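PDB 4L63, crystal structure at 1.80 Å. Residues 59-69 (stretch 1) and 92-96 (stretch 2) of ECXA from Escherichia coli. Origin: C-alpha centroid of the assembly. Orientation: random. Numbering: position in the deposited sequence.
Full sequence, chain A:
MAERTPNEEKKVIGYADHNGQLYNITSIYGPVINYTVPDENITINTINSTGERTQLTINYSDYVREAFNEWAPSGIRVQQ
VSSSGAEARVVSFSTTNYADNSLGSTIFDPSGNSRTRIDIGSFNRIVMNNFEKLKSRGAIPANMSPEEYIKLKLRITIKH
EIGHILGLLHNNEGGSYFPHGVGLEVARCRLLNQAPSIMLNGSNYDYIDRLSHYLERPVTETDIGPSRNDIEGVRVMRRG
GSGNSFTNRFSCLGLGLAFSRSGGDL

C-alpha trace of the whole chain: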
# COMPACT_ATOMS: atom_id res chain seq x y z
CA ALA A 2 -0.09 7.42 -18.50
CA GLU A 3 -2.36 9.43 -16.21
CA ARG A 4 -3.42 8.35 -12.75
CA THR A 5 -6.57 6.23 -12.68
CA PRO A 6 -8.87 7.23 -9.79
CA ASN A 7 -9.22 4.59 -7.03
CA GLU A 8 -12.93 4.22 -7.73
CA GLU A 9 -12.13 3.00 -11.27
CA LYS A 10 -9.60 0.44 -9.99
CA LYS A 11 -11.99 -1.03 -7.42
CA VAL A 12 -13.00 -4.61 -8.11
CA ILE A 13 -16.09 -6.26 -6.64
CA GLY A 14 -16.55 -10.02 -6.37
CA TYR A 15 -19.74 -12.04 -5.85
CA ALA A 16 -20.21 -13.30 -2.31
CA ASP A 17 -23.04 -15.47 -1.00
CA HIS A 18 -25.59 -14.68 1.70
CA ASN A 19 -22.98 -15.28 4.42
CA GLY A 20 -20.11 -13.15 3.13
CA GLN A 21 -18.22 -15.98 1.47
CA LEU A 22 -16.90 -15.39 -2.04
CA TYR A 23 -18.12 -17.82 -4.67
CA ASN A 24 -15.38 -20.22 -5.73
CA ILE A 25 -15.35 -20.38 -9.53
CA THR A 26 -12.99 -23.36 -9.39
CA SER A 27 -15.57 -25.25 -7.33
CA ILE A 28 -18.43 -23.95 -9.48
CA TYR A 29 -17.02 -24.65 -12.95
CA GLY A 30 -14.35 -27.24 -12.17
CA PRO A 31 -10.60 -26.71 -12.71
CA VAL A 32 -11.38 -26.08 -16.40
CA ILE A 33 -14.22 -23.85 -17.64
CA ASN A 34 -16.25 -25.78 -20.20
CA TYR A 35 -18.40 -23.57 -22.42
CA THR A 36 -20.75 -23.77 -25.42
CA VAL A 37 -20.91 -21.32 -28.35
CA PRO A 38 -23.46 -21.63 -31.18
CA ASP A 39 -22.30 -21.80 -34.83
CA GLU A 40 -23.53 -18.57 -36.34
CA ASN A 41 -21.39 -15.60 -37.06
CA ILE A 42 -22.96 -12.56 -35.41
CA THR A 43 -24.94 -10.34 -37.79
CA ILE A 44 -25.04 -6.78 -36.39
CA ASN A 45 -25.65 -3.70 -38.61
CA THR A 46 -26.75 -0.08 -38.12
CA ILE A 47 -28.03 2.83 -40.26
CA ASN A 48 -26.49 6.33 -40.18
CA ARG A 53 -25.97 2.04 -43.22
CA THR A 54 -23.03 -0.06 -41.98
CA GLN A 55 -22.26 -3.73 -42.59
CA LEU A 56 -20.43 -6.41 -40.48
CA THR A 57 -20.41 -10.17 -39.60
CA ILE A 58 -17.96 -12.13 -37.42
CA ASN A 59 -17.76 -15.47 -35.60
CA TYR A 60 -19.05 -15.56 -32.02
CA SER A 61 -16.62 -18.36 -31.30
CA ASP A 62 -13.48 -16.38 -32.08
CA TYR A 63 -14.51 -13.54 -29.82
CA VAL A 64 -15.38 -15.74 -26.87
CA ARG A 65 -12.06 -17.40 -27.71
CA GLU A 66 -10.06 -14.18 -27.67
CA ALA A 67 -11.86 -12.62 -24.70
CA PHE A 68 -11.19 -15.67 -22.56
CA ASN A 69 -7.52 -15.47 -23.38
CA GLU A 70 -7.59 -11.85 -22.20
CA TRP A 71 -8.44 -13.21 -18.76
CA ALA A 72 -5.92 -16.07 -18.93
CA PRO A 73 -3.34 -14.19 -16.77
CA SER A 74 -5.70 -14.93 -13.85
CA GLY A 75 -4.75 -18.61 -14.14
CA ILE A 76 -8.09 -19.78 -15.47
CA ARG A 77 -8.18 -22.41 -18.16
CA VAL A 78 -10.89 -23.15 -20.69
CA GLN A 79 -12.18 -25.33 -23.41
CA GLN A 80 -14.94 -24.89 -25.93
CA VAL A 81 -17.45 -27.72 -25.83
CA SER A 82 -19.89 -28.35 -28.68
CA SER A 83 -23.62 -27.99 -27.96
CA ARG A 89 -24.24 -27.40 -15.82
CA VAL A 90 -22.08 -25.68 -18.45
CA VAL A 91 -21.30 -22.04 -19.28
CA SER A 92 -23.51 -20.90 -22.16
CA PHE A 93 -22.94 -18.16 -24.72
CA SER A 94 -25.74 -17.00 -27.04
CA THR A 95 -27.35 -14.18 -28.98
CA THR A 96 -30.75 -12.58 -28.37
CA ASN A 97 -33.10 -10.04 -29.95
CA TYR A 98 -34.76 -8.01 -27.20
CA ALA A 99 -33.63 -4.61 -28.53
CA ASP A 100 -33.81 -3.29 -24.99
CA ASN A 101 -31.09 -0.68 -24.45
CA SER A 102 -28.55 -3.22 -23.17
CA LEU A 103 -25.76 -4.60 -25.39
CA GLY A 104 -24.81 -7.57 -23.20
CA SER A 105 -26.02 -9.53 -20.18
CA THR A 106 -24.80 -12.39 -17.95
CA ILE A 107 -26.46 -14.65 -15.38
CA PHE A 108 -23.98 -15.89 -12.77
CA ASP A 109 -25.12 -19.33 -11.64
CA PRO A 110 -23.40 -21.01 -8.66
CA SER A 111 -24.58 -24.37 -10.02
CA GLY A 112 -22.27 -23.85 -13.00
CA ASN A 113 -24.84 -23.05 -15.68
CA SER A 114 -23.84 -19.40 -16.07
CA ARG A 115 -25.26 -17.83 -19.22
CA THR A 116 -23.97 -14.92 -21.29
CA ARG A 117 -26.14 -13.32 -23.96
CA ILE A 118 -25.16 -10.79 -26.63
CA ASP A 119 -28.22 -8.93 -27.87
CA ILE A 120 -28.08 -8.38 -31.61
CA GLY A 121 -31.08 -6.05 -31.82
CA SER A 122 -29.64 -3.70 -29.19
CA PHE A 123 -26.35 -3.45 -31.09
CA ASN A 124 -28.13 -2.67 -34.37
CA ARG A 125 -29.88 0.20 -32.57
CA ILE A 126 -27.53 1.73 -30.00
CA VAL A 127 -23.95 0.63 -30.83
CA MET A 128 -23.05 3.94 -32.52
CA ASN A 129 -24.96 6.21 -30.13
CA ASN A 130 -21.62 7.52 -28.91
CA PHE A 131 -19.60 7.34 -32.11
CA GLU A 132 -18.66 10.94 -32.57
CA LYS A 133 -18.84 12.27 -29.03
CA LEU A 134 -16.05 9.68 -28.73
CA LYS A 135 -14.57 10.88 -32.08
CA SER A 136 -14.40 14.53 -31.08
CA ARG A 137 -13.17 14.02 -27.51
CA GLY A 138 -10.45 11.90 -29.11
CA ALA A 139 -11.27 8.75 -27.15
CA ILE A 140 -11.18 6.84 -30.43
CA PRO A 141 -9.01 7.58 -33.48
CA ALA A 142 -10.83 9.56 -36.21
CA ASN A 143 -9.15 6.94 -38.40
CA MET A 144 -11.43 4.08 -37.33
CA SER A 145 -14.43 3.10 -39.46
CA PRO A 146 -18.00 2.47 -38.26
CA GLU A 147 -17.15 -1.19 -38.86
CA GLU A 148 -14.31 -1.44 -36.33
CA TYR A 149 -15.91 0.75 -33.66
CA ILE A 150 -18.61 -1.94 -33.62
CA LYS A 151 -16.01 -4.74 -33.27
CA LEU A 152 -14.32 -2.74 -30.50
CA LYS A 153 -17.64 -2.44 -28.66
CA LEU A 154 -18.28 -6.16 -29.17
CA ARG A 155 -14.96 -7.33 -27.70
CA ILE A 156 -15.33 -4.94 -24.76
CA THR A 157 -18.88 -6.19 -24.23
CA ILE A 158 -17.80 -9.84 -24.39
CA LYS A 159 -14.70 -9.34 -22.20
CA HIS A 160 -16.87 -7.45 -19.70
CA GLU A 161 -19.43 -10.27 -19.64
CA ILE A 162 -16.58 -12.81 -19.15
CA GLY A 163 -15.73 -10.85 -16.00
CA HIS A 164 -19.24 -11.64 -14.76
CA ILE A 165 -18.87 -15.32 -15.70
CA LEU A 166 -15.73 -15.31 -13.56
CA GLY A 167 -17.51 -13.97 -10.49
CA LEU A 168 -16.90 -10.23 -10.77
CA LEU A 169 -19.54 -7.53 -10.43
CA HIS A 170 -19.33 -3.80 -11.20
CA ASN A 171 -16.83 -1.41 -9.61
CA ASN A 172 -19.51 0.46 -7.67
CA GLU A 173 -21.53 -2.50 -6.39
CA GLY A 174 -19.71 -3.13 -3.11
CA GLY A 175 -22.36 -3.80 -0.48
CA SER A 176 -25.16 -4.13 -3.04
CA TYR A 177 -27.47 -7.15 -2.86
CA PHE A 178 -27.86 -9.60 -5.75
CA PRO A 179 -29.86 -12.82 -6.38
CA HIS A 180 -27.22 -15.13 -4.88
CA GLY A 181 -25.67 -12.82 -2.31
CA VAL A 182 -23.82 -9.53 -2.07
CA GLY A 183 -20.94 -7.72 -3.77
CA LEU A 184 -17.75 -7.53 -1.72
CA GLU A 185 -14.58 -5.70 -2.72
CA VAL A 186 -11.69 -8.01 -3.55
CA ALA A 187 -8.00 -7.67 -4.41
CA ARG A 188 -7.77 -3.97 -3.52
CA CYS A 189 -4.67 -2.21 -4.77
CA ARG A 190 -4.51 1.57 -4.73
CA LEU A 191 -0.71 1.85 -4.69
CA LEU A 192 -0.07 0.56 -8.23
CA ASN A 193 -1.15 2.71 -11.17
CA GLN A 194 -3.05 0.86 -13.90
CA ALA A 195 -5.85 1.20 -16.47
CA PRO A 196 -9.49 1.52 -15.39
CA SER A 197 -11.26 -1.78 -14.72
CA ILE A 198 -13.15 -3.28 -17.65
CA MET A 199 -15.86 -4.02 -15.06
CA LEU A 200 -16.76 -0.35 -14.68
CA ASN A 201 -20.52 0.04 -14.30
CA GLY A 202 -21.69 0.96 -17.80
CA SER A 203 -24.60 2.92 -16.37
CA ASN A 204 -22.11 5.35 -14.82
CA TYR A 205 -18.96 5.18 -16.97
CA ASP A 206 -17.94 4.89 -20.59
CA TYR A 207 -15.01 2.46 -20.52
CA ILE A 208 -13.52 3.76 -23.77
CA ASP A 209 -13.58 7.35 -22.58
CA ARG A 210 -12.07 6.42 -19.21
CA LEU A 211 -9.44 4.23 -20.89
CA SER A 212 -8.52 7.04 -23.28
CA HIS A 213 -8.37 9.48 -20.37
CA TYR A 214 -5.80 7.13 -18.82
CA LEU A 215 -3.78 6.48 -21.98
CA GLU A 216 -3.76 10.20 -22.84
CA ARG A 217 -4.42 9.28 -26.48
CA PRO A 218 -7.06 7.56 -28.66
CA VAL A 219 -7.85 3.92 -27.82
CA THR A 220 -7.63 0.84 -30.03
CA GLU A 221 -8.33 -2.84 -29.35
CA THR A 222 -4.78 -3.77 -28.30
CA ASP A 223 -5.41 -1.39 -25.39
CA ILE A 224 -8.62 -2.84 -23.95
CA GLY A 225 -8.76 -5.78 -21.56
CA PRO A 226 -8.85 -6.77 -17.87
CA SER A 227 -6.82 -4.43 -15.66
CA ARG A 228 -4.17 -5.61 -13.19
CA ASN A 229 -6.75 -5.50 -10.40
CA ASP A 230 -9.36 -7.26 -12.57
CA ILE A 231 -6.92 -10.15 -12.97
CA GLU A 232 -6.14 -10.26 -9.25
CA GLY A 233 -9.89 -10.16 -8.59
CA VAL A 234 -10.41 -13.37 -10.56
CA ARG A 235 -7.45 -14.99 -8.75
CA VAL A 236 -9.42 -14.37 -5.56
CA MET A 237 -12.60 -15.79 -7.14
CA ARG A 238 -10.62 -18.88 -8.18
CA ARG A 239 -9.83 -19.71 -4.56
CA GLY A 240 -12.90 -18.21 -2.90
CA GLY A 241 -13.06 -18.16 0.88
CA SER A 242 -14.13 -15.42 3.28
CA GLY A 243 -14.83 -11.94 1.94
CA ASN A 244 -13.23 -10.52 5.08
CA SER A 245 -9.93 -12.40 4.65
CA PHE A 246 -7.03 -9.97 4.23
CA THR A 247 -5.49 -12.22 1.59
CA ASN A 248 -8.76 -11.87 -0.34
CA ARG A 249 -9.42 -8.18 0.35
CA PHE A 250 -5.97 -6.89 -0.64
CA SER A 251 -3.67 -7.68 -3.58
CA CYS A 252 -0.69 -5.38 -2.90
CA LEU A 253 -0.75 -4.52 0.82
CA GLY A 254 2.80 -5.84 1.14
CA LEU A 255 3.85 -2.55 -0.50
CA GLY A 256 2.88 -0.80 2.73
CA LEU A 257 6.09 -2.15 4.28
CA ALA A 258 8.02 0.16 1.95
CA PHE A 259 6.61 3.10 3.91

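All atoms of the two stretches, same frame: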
# COMPACT_ATOMS: atom_id res chain seq x y z
N ASN A 59 -17.45 -14.26 -36.35
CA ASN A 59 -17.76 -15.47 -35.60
C ASN A 59 -17.74 -15.27 -34.08
O ASN A 59 -16.78 -14.74 -33.51
CB ASN A 59 -16.80 -16.57 -36.06
CG ASN A 59 -15.44 -16.02 -36.46
OD1 ASN A 59 -15.24 -14.81 -36.48
ND2 ASN A 59 -14.58 -16.90 -36.97
N TYR A 60 -18.86 -15.64 -33.46
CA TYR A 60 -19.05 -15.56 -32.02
C TYR A 60 -17.96 -16.31 -31.28
O TYR A 60 -17.49 -15.89 -30.22
CB TYR A 60 -20.43 -16.13 -31.65
CG TYR A 60 -20.96 -15.65 -30.32
CD1 TYR A 60 -20.57 -14.44 -29.79
CD2 TYR A 60 -21.87 -16.42 -29.60
CE1 TYR A 60 -21.06 -14.00 -28.57
CE2 TYR A 60 -22.36 -15.99 -28.39
CZ TYR A 60 -21.95 -14.78 -27.88
OH TYR A 60 -22.45 -14.35 -26.67
N SER A 61 -17.55 -17.41 -31.89
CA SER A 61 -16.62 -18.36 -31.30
C SER A 61 -15.21 -17.81 -31.18
O SER A 61 -14.50 -18.14 -30.24
CB SER A 61 -16.61 -19.65 -32.13
OG SER A 61 -16.15 -20.76 -31.37
N ASP A 62 -14.83 -16.95 -32.11
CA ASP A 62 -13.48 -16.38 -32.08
C ASP A 62 -13.37 -15.27 -31.06
O ASP A 62 -12.27 -14.93 -30.63
CB ASP A 62 -13.06 -15.79 -33.43
CG ASP A 62 -12.91 -16.84 -34.52
OD1 ASP A 62 -13.25 -18.02 -34.30
OD2 ASP A 62 -12.40 -16.46 -35.61
N TYR A 63 -14.50 -14.66 -30.74
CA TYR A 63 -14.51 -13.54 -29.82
C TYR A 63 -14.59 -14.03 -28.39
O TYR A 63 -13.96 -13.47 -27.50
CB TYR A 63 -15.65 -12.59 -30.16
CG TYR A 63 -15.29 -11.59 -31.23
CD1 TYR A 63 -14.69 -11.99 -32.42
CD2 TYR A 63 -15.54 -10.23 -31.05
CE1 TYR A 63 -14.35 -11.08 -33.39
CE2 TYR A 63 -15.20 -9.31 -32.03
CZ TYR A 63 -14.61 -9.74 -33.20
OH TYR A 63 -14.27 -8.83 -34.17
N VAL A 64 -15.36 -15.09 -28.17
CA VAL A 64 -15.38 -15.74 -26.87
C VAL A 64 -14.00 -16.33 -26.63
O VAL A 64 -13.47 -16.26 -25.51
CB VAL A 64 -16.46 -16.82 -26.76
CG1 VAL A 64 -16.44 -17.47 -25.40
CG2 VAL A 64 -17.83 -16.21 -27.03
N ARG A 65 -13.42 -16.89 -27.70
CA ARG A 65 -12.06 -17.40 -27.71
C ARG A 65 -11.06 -16.36 -27.22
O ARG A 65 -10.33 -16.57 -26.25
CB ARG A 65 -11.66 -17.87 -29.12
CG ARG A 65 -10.51 -18.86 -29.17
CD ARG A 65 -10.82 -20.05 -30.04
NE ARG A 65 -10.62 -19.80 -31.46
CZ ARG A 65 -11.59 -19.76 -32.37
NH1 ARG A 65 -12.85 -19.95 -32.00
NH2 ARG A 65 -11.31 -19.54 -33.65
N GLU A 66 -11.05 -15.22 -27.91
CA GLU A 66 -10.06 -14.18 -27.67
C GLU A 66 -10.25 -13.52 -26.31
O GLU A 66 -9.29 -13.22 -25.62
CB GLU A 66 -10.12 -13.13 -28.79
CG GLU A 66 -8.91 -12.22 -28.90
CD GLU A 66 -8.92 -11.09 -27.88
OE1 GLU A 66 -10.03 -10.71 -27.43
OE2 GLU A 66 -7.83 -10.58 -27.54
N ALA A 67 -11.51 -13.30 -25.95
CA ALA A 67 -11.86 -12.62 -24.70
C ALA A 67 -11.42 -13.43 -23.50
O ALA A 67 -10.99 -12.86 -22.49
CB ALA A 67 -13.35 -12.36 -24.63
N PHE A 68 -11.57 -14.73 -23.60
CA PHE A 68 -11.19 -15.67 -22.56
C PHE A 68 -9.69 -15.68 -22.33
O PHE A 68 -9.21 -15.87 -21.24
CB PHE A 68 -11.67 -17.06 -22.90
CG PHE A 68 -12.85 -17.49 -22.11
CD1 PHE A 68 -13.96 -18.01 -22.74
CD2 PHE A 68 -12.86 -17.37 -20.74
CE1 PHE A 68 -15.06 -18.40 -22.02
CE2 PHE A 68 -13.95 -17.76 -20.02
CZ PHE A 68 -15.05 -18.29 -20.65
N ASN A 69 -8.97 -15.53 -23.41
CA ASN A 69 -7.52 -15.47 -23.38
C ASN A 69 -7.03 -14.18 -22.75
O ASN A 69 -5.93 -14.12 -22.19
CB ASN A 69 -6.94 -15.58 -24.79
CG ASN A 69 -5.45 -15.77 -24.78
OD1 ASN A 69 -4.95 -16.86 -24.49
ND2 ASN A 69 -4.72 -14.70 -25.07
N SER A 92 -22.84 -21.04 -20.88
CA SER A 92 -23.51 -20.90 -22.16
C SER A 92 -23.39 -19.50 -22.74
O SER A 92 -23.70 -18.51 -22.07
CB SER A 92 -24.99 -21.27 -22.02
OG SER A 92 -25.14 -22.44 -21.24
N PHE A 93 -22.94 -19.42 -23.99
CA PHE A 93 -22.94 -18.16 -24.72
C PHE A 93 -24.06 -18.21 -25.76
O PHE A 93 -24.38 -19.28 -26.26
CB PHE A 93 -21.59 -17.91 -25.39
CG PHE A 93 -20.50 -17.53 -24.42
CD1 PHE A 93 -19.83 -18.51 -23.70
CD2 PHE A 93 -20.14 -16.21 -24.23
CE1 PHE A 93 -18.82 -18.17 -22.80
CE2 PHE A 93 -19.14 -15.86 -23.34
CZ PHE A 93 -18.48 -16.84 -22.62
N SER A 94 -24.66 -17.06 -26.06
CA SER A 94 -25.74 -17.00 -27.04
C SER A 94 -26.05 -15.58 -27.47
O SER A 94 -25.56 -14.60 -26.89
CB SER A 94 -27.01 -17.66 -26.48
OG SER A 94 -27.46 -16.99 -25.31
N THR A 95 -26.88 -15.46 -28.50
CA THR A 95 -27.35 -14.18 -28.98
C THR A 95 -28.85 -14.06 -28.75
O THR A 95 -29.56 -15.06 -28.71
CB THR A 95 -27.05 -13.99 -30.49
OG1 THR A 95 -27.65 -15.05 -31.23
CG2 THR A 95 -25.56 -13.99 -30.74
N THR A 96 -29.32 -12.83 -28.58
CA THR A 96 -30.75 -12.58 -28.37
C THR A 96 -31.22 -11.38 -29.19
O THR A 96 -30.40 -10.64 -29.74
CB THR A 96 -31.07 -12.33 -26.88
OG1 THR A 96 -30.30 -11.22 -26.41
CG2 THR A 96 -30.76 -13.56 -26.04

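The contact is small, 273 Å² summed over both sides. F93 is its centre, giving up 93 Å² to the helix, more than any other residue of either stretch, and touching all three contacting helix residues, Y60, V64 and F68; S94 and T95 add a smaller part through Y60. The three helix residues lie four apart, roughly one helical turn each, so their CA-to-CB bonds all point toward the strand. The backbones stay apart: the axes of helix 60-69 and strand 92-96 approach no closer than 10.3 Å, at 132° between their N-to-C directions, and side chains fill the gap.

F93 has chi1 at -72° (m) and chi2 at 81°, which directs its ring along the row formed by V64 and F68. V64 is t (chi1 179°), and this places CG1 over one face of the F93 ring, 3.6 Å from the ring centroid and 15° off the normal, a CH-pi contact. The closest atoms are V64 CG1 and F93 CZ, 3.5 Å apart. The branched side chain suits the place because both methyls meet the F93 ring: CG1 lies over its face, and V64 CG2 is 3.6 Å from F93 CD2.

F68, with chi1 between wells at -105°, brings CE1 to 3.8 Å from F93 CZ. The ring planes meet at 74° with centroids 6.0 Å apart, an oblique arrangement. It is apolar packing between two buried side chains.

Y60 is t (chi1 -158°) and reaches across the gap to the strand, ending beside S94. Its CE2 packs 3.6 Å from F93 CB, while T95 CG2 lies over one ring face, 4.4 Å from Y60 CE2. The phenol length carries Y60 OH to 3.1 Å from S94 O, although the geometry leaves a hydrogen bond there undecided. S94 itself points its CB away, so its contribution comes through the backbone, and a small polar side chain fits that partly exposed side.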